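Local coordinates for protein integral membrane indolylacetylinositol arabinosyltransferase EmbB (Mycolicibacterium smegmatis MC2 155, PDB 7BVC) that probably transfers arabinose units in building the arabinan of mycobacterial cell-wall arabinogalactan, and binds the drug ethambutol in this structure, at residues B[97-102]-B[114-119]; B[126-131]-B[183-188]; B[62-67]-B[194-199]. All coordinates share one frame; numbering follows the deposited sequence.

Interaction 1 (B[97-102]-B[114-119])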
# COMPACT_ATOMS: atom_id res chain seq x y z
N LEU B 97 -40.13 -20.84 17.70
CA LEU B 97 -39.62 -19.68 18.41
C LEU B 97 -40.68 -19.18 19.38
O LEU B 97 -41.73 -18.69 18.96
CB LEU B 97 -39.24 -18.57 17.43
CG LEU B 97 -37.77 -18.36 17.07
CD1 LEU B 97 -37.63 -17.11 16.22
CD2 LEU B 97 -36.92 -18.26 18.32
N VAL B 98 -40.41 -19.30 20.68
CA VAL B 98 -41.26 -18.66 21.67
C VAL B 98 -41.22 -17.15 21.49
O VAL B 98 -42.25 -16.48 21.41
CB VAL B 98 -40.86 -19.07 23.09
CG1 VAL B 98 -41.76 -18.40 24.11
CG2 VAL B 98 -40.92 -20.58 23.24
N PHE B 99 -40.01 -16.59 21.42
CA PHE B 99 -39.80 -15.22 20.99
C PHE B 99 -38.36 -15.08 20.55
O PHE B 99 -37.54 -15.98 20.75
CB PHE B 99 -40.16 -14.22 22.10
CG PHE B 99 -39.10 -14.06 23.16
CD1 PHE B 99 -39.12 -14.85 24.29
CD2 PHE B 99 -38.11 -13.10 23.03
CE1 PHE B 99 -38.16 -14.70 25.27
CE2 PHE B 99 -37.14 -12.95 24.00
CZ PHE B 99 -37.17 -13.75 25.12
N GLY B 100 -38.06 -13.95 19.93
CA GLY B 100 -36.70 -13.68 19.49
C GLY B 100 -36.57 -12.22 19.13
O GLY B 100 -37.55 -11.48 19.06
N THR B 101 -35.32 -11.81 18.90
CA THR B 101 -35.01 -10.44 18.51
C THR B 101 -34.49 -10.38 17.08
O THR B 101 -33.78 -9.44 16.70
CB THR B 101 -34.02 -9.81 19.47
OG1 THR B 101 -32.70 -10.27 19.18
CG2 THR B 101 -34.37 -10.18 20.90
N ALA B 102 -34.83 -11.39 16.27
CA ALA B 102 -34.51 -11.49 14.86
C ALA B 102 -35.26 -12.68 14.28
O ALA B 102 -35.52 -13.65 15.01
CB ALA B 102 -33.01 -11.64 14.64
N MET B 114 -30.80 -13.07 20.07
CA MET B 114 -31.15 -14.01 21.13
C MET B 114 -32.39 -14.79 20.71
O MET B 114 -33.41 -14.19 20.34
CB MET B 114 -31.41 -13.28 22.45
CG MET B 114 -32.21 -14.09 23.45
SD MET B 114 -33.11 -13.07 24.63
CE MET B 114 -31.82 -12.70 25.81
N LEU B 115 -32.31 -16.11 20.79
CA LEU B 115 -33.40 -16.99 20.41
C LEU B 115 -33.77 -17.89 21.58
O LEU B 115 -32.91 -18.33 22.34
CB LEU B 115 -33.02 -17.85 19.20
CG LEU B 115 -32.54 -17.08 17.96
CD1 LEU B 115 -31.82 -18.02 17.01
CD2 LEU B 115 -33.70 -16.40 17.27
N VAL B 116 -35.07 -18.15 21.72
CA VAL B 116 -35.59 -19.06 22.74
C VAL B 116 -36.34 -20.16 21.99
O VAL B 116 -37.52 -20.03 21.67
CB VAL B 116 -36.49 -18.36 23.76
CG1 VAL B 116 -36.93 -19.33 24.84
CG2 VAL B 116 -35.76 -17.18 24.37
N ASN B 117 -35.65 -21.26 21.72
CA ASN B 117 -36.18 -22.32 20.87
C ASN B 117 -36.76 -23.45 21.70
O ASN B 117 -36.35 -23.71 22.83
CB ASN B 117 -35.09 -22.86 19.95
CG ASN B 117 -34.54 -21.81 19.01
OD1 ASN B 117 -33.52 -21.19 19.30
ND2 ASN B 117 -35.21 -21.61 17.89
N VAL B 118 -37.73 -24.15 21.10
CA VAL B 118 -38.38 -25.31 21.70
C VAL B 118 -38.44 -26.39 20.63
O VAL B 118 -39.24 -26.31 19.70
CB VAL B 118 -39.79 -24.99 22.23
CG1 VAL B 118 -40.52 -26.27 22.60
CG2 VAL B 118 -39.71 -24.05 23.42
N THR B 119 -37.57 -27.39 20.76
CA THR B 119 -37.54 -28.52 19.83
C THR B 119 -38.43 -29.63 20.38
O THR B 119 -39.24 -29.40 21.28
CB THR B 119 -36.09 -28.96 19.60
OG1 THR B 119 -35.25 -27.80 19.57
CG2 THR B 119 -35.94 -29.68 18.27
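Val116 sits at the close-packed middle of this antiparallel strand pair. Its CG2, set anti to its own carbonyl carbon, meets the Phe99 ring obliquely at CE1, 3.6 Å away. The thioether of Met114 reaches the same ring: bent at chi3 (-81°), the chain places SD 5.1 Å from the Phe99 ring centroid, a Met-aromatic contact with SD oblique to the ring, 65° off its normal. Farther along, the Val98 and Val118 side chains cross obliquely, CG2 to CG2 at 3.7 Å. The backbone is firmest here too, since Val98 N donates to Val116 O at 3.1 Å, nearly along the C=O axis. The Leu97, Leu115 and Asn117 side chains lie on the other face, where Leu97 CD2 approaches Leu115 CD2 to 3.9 Å. Leu97 and the partly exposed Asn117 lie side by side, pointing the same way, Leu97 CD2 3.8 Å from Asn117 ND2. The pairing loosens toward Thr101: the bonds Val116 N to Phe99 O, Thr101 N to Met114 O and Met114 N to Thr101 OG1 are all weak, and that hydroxyl is held more strongly by Ala188 O. Two antiparallel strands joined through helix 109-112, with Phe99 packed on strand 80-84, fit the sheet of a concanavalin-like domain.

Interaction 2 (B[126-131]-B[183-188])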
# COMPACT_ATOMS: atom_id res chain seq x y z
N ILE B 126 -30.36 -19.45 23.22
CA ILE B 126 -29.11 -19.19 22.53
C ILE B 126 -28.91 -17.68 22.43
O ILE B 126 -29.80 -16.96 21.96
CB ILE B 126 -29.09 -19.84 21.14
CG1 ILE B 126 -29.52 -21.30 21.23
CG2 ILE B 126 -27.71 -19.72 20.51
CD1 ILE B 126 -28.43 -22.24 21.70
N VAL B 127 -27.75 -17.20 22.86
CA VAL B 127 -27.42 -15.79 22.79
C VAL B 127 -26.04 -15.63 22.16
O VAL B 127 -25.02 -15.91 22.81
CB VAL B 127 -27.47 -15.11 24.17
CG1 VAL B 127 -27.02 -13.67 24.07
CG2 VAL B 127 -28.87 -15.20 24.75
N ARG B 128 -26.00 -15.21 20.90
CA ARG B 128 -24.75 -15.00 20.16
C ARG B 128 -23.93 -16.29 20.09
O ARG B 128 -22.74 -16.32 20.43
CB ARG B 128 -23.93 -13.86 20.77
CG ARG B 128 -24.67 -12.54 20.85
CD ARG B 128 -23.72 -11.40 21.17
NE ARG B 128 -24.33 -10.10 20.93
CZ ARG B 128 -24.17 -9.40 19.82
NH1 ARG B 128 -23.40 -9.87 18.84
NH2 ARG B 128 -24.76 -8.22 19.68
N ASN B 129 -24.58 -17.36 19.65
CA ASN B 129 -23.95 -18.67 19.48
C ASN B 129 -23.35 -19.19 20.78
O ASN B 129 -22.33 -19.88 20.78
CB ASN B 129 -22.88 -18.64 18.38
CG ASN B 129 -23.47 -18.84 17.00
OD1 ASN B 129 -24.54 -19.42 16.85
ND2 ASN B 129 -22.76 -18.37 15.98
N VAL B 130 -23.98 -18.87 21.90
CA VAL B 130 -23.55 -19.33 23.22
C VAL B 130 -24.77 -19.97 23.87
O VAL B 130 -25.71 -19.27 24.27
CB VAL B 130 -23.00 -18.19 24.08
CG1 VAL B 130 -22.88 -18.62 25.53
CG2 VAL B 130 -21.65 -17.74 23.55
N VAL B 131 -24.77 -21.30 23.96
CA VAL B 131 -25.91 -22.01 24.52
C VAL B 131 -26.00 -21.71 26.02
O VAL B 131 -25.06 -21.97 26.78
CB VAL B 131 -25.82 -23.51 24.24
CG1 VAL B 131 -24.45 -24.06 24.65
CG2 VAL B 131 -26.93 -24.25 24.97
N PRO B 183 -20.31 -8.99 29.92
CA PRO B 183 -21.08 -7.82 29.49
C PRO B 183 -21.15 -7.64 27.99
O PRO B 183 -21.85 -6.74 27.52
CB PRO B 183 -20.33 -6.66 30.14
CG PRO B 183 -18.92 -7.13 30.21
CD PRO B 183 -18.98 -8.62 30.44
N ASN B 184 -20.46 -8.47 27.22
CA ASN B 184 -20.48 -8.41 25.76
C ASN B 184 -21.42 -9.44 25.15
O ASN B 184 -21.31 -9.74 23.96
CB ASN B 184 -19.07 -8.59 25.20
CG ASN B 184 -18.18 -7.39 25.45
OD1 ASN B 184 -18.64 -6.25 25.42
ND2 ASN B 184 -16.91 -7.64 25.71
N LEU B 185 -22.35 -9.98 25.94
CA LEU B 185 -23.31 -10.96 25.47
C LEU B 185 -24.71 -10.36 25.34
O LEU B 185 -25.71 -11.06 25.47
CB LEU B 185 -23.35 -12.18 26.40
CG LEU B 185 -22.36 -13.31 26.11
CD1 LEU B 185 -22.75 -14.55 26.89
CD2 LEU B 185 -22.30 -13.62 24.63
N ARG B 186 -24.79 -9.06 25.10
CA ARG B 186 -26.08 -8.41 24.92
C ARG B 186 -26.53 -8.55 23.47
O ARG B 186 -25.79 -8.17 22.56
CB ARG B 186 -26.00 -6.94 25.32
CG ARG B 186 -25.40 -6.73 26.69
CD ARG B 186 -25.99 -5.52 27.40
NE ARG B 186 -25.57 -4.26 26.80
CZ ARG B 186 -24.35 -3.75 26.90
NH1 ARG B 186 -23.41 -4.40 27.57
NH2 ARG B 186 -24.06 -2.59 26.32
N PRO B 187 -27.72 -9.09 23.23
CA PRO B 187 -28.12 -9.41 21.85
C PRO B 187 -28.35 -8.15 21.03
O PRO B 187 -28.49 -7.04 21.54
CB PRO B 187 -29.42 -10.19 22.04
CG PRO B 187 -29.98 -9.66 23.32
CD PRO B 187 -28.79 -9.40 24.19
N ALA B 188 -28.37 -8.35 19.71
CA ALA B 188 -28.66 -7.29 18.76
C ALA B 188 -30.15 -7.27 18.49
O ALA B 188 -30.72 -8.28 18.07
CB ALA B 188 -27.88 -7.49 17.46
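Polar contact is concentrated in one arginine. Arg128 leaves the backbone with CG beside its own N (chi1 -57°) and runs extended from CG to NE, which carries the guanidinium across to the loop between strands 178-180 and 191-192. There it grips a single atom side-on: NE donates to Arg186 O at 2.9 Å, and NH2 donates to the same Arg186 O at 3.1 Å. The oxygen lies only 7° out of the guanidinium plane, so the group meets it with its edge. The two approaches to the carbonyl differ, however. NE comes from above the carbonyl plane, whereas NH2 lies in it with a C=O...N angle of 153°. Within segment 126-131, Val127 N bonds to Val130 O and Val130 N returns a weak bond to Val127 O, closing a two-residue hairpin turn of type I' character, at the end of strand 122-127, from which Arg128 projects.

Apolar contact flanks this grip. Leu185 turns its two methyls to the turn, CD1 toward Val130 CG1 at 4.3 Å and CD2 toward Arg128 CB at 4.2 Å.

Methyls also meet polar atoms in van der Waals contact: Val127 CG1, anti to its own backbone N, lies against Leu185 O, and Ala188 CB stands 3.9 Å from Arg128 NH2.

Arg1079 also lies against Arg128 and donates to Asn184 O, while Tyr180 of strand 178-180 packs on Val130 and Leu185. Across these two segments the guanidinium is met by a backbone carbonyl; its charge would be expected to polarise the Arg186 peptide, and two bonds to one oxygen restrict its rotation.

Interaction 3 (B[62-67]-B[194-199])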
# COMPACT_ATOMS: atom_id res chain seq x y z
N GLY B 62 -52.19 -6.94 23.54
CA GLY B 62 -52.74 -8.26 23.76
C GLY B 62 -52.78 -9.15 22.53
O GLY B 62 -53.56 -10.10 22.50
N ARG B 63 -51.97 -8.85 21.52
CA ARG B 63 -51.91 -9.64 20.30
C ARG B 63 -50.47 -10.06 20.06
O ARG B 63 -49.56 -9.23 20.11
CB ARG B 63 -52.45 -8.85 19.10
CG ARG B 63 -52.15 -7.36 19.16
CD ARG B 63 -52.72 -6.65 17.95
NE ARG B 63 -52.71 -5.20 18.10
CZ ARG B 63 -51.69 -4.42 17.76
NH1 ARG B 63 -50.59 -4.95 17.24
NH2 ARG B 63 -51.77 -3.10 17.94
N LEU B 64 -50.27 -11.35 19.79
CA LEU B 64 -48.93 -11.90 19.60
C LEU B 64 -48.46 -11.75 18.16
O LEU B 64 -48.05 -12.72 17.51
CB LEU B 64 -48.91 -13.36 20.04
CG LEU B 64 -49.07 -13.60 21.54
CD1 LEU B 64 -49.12 -15.09 21.84
CD2 LEU B 64 -47.94 -12.94 22.31
N ASP B 65 -48.51 -10.53 17.65
CA ASP B 65 -48.02 -10.23 16.31
C ASP B 65 -46.56 -9.79 16.37
O ASP B 65 -46.11 -9.21 17.36
CB ASP B 65 -48.87 -9.14 15.65
CG ASP B 65 -50.31 -9.56 15.46
OD1 ASP B 65 -50.57 -10.78 15.37
OD2 ASP B 65 -51.19 -8.67 15.41
N ASN B 66 -45.83 -10.09 15.30
CA ASN B 66 -44.43 -9.69 15.23
C ASN B 66 -44.31 -8.17 15.27
O ASN B 66 -45.26 -7.43 14.99
CB ASN B 66 -43.79 -10.23 13.96
CG ASN B 66 -43.81 -11.74 13.89
OD1 ASN B 66 -43.73 -12.42 14.92
ND2 ASN B 66 -43.90 -12.29 12.69
N VAL B 67 -43.12 -7.70 15.63
CA VAL B 67 -42.85 -6.27 15.80
C VAL B 67 -41.46 -5.98 15.27
O VAL B 67 -40.53 -6.77 15.47
CB VAL B 67 -43.00 -5.84 17.27
CG1 VAL B 67 -42.28 -4.54 17.54
CG2 VAL B 67 -44.47 -5.71 17.64
N THR B 194 -42.06 -13.91 17.11
CA THR B 194 -42.48 -15.14 17.75
C THR B 194 -43.07 -16.10 16.72
O THR B 194 -43.10 -15.81 15.52
CB THR B 194 -43.50 -14.86 18.86
OG1 THR B 194 -43.81 -16.07 19.55
CG2 THR B 194 -44.78 -14.30 18.25
N ASP B 195 -43.53 -17.25 17.19
CA ASP B 195 -44.26 -18.19 16.36
C ASP B 195 -45.64 -18.51 16.90
O ASP B 195 -46.36 -19.30 16.29
CB ASP B 195 -43.47 -19.50 16.20
CG ASP B 195 -42.52 -19.46 15.02
OD1 ASP B 195 -42.19 -18.35 14.55
OD2 ASP B 195 -42.11 -20.54 14.55
N LEU B 196 -46.03 -17.93 18.03
CA LEU B 196 -47.36 -18.13 18.58
C LEU B 196 -48.37 -17.26 17.84
O LEU B 196 -48.03 -16.51 16.92
CB LEU B 196 -47.37 -17.82 20.08
CG LEU B 196 -46.13 -18.24 20.88
CD1 LEU B 196 -46.19 -17.67 22.28
CD2 LEU B 196 -46.01 -19.75 20.92
N THR B 197 -49.64 -17.36 18.24
CA THR B 197 -50.70 -16.58 17.62
C THR B 197 -51.91 -16.59 18.54
O THR B 197 -52.03 -17.42 19.44
CB THR B 197 -51.07 -17.13 16.24
OG1 THR B 197 -51.98 -16.23 15.59
CG2 THR B 197 -51.72 -18.50 16.36
N GLY B 198 -52.81 -15.64 18.29
CA GLY B 198 -54.03 -15.53 19.05
C GLY B 198 -53.90 -14.54 20.19
O GLY B 198 -53.11 -13.60 20.14
N PRO B 199 -54.69 -14.74 21.25
CA PRO B 199 -54.59 -13.86 22.42
C PRO B 199 -53.34 -14.16 23.23
O PRO B 199 -52.96 -15.31 23.43
CB PRO B 199 -55.86 -14.19 23.21
CG PRO B 199 -56.17 -15.60 22.84
CD PRO B 199 -55.74 -15.76 21.40
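The two loops run roughly antiparallel, their end-to-end directions 155° apart, and the backbones bridge just once, at Arg63 and Pro199, whose CA atoms are 5.4 Å apart. Leu64 is the centre of an inverse gamma turn, marked by a weak bond from Asp65 N to Arg63 O. In the facing loop Thr194 opens an ST turn: its OG1, anti to its own backbone N, accepts from Leu196 N at 3.3 Å and a nearly straight 176°.

The Leu64 side chain projects from the gamma turn toward 194-199. The two leucine side chains cross obliquely, Leu64 CD1 resting on Leu196 CB at 3.7 Å and also meeting Leu196 CD1 at 3.9 Å. Asn66 supplies the polar link, with OD1 accepting from Thr194 N at 3.1 Å; the donor stands above the amide plane, and the bond bends to 147°. Beside it, Thr194 CG2 packs against Leu64 O at 3.7 Å.

The Thr194 hydroxyl has its strongest partner in Val98 O of strand 97-100, and Trp58 touches the Thr194 side chain. Segment 62-67 leads into strand 67-68 and segment 194-199 follows strand 191-192; Val67 and Val192 bond by their backbones, and the contact lies beside that pairing, with Leu64 and Thr194 buried and Gly62 and Pro199 exposed.

All three contacts fall within the concanavalin-like region of the chain, on the same side of the chain's centre. Interactions 1 and 2 have centres about 13 Å apart and both reach the same sheet, through neighbouring strands 114-118 and 122-127; Leu115 N bonds to Ile126 O, and Met114 packs on Val127 and Pro187. The centres of interactions 1 and 3 are also about 13 Å apart, joined through Thr194. Interactions 2 and 3 do not touch, their nearest atoms being about 10 Å apart. Along the chain interaction 1 closes before interaction 2 opens, and both are nested within the loop closed by interaction 3. Segments 183-188 and 194-199 thus bring later loops back against the turn after strand 122-127 and the early loop 62-67.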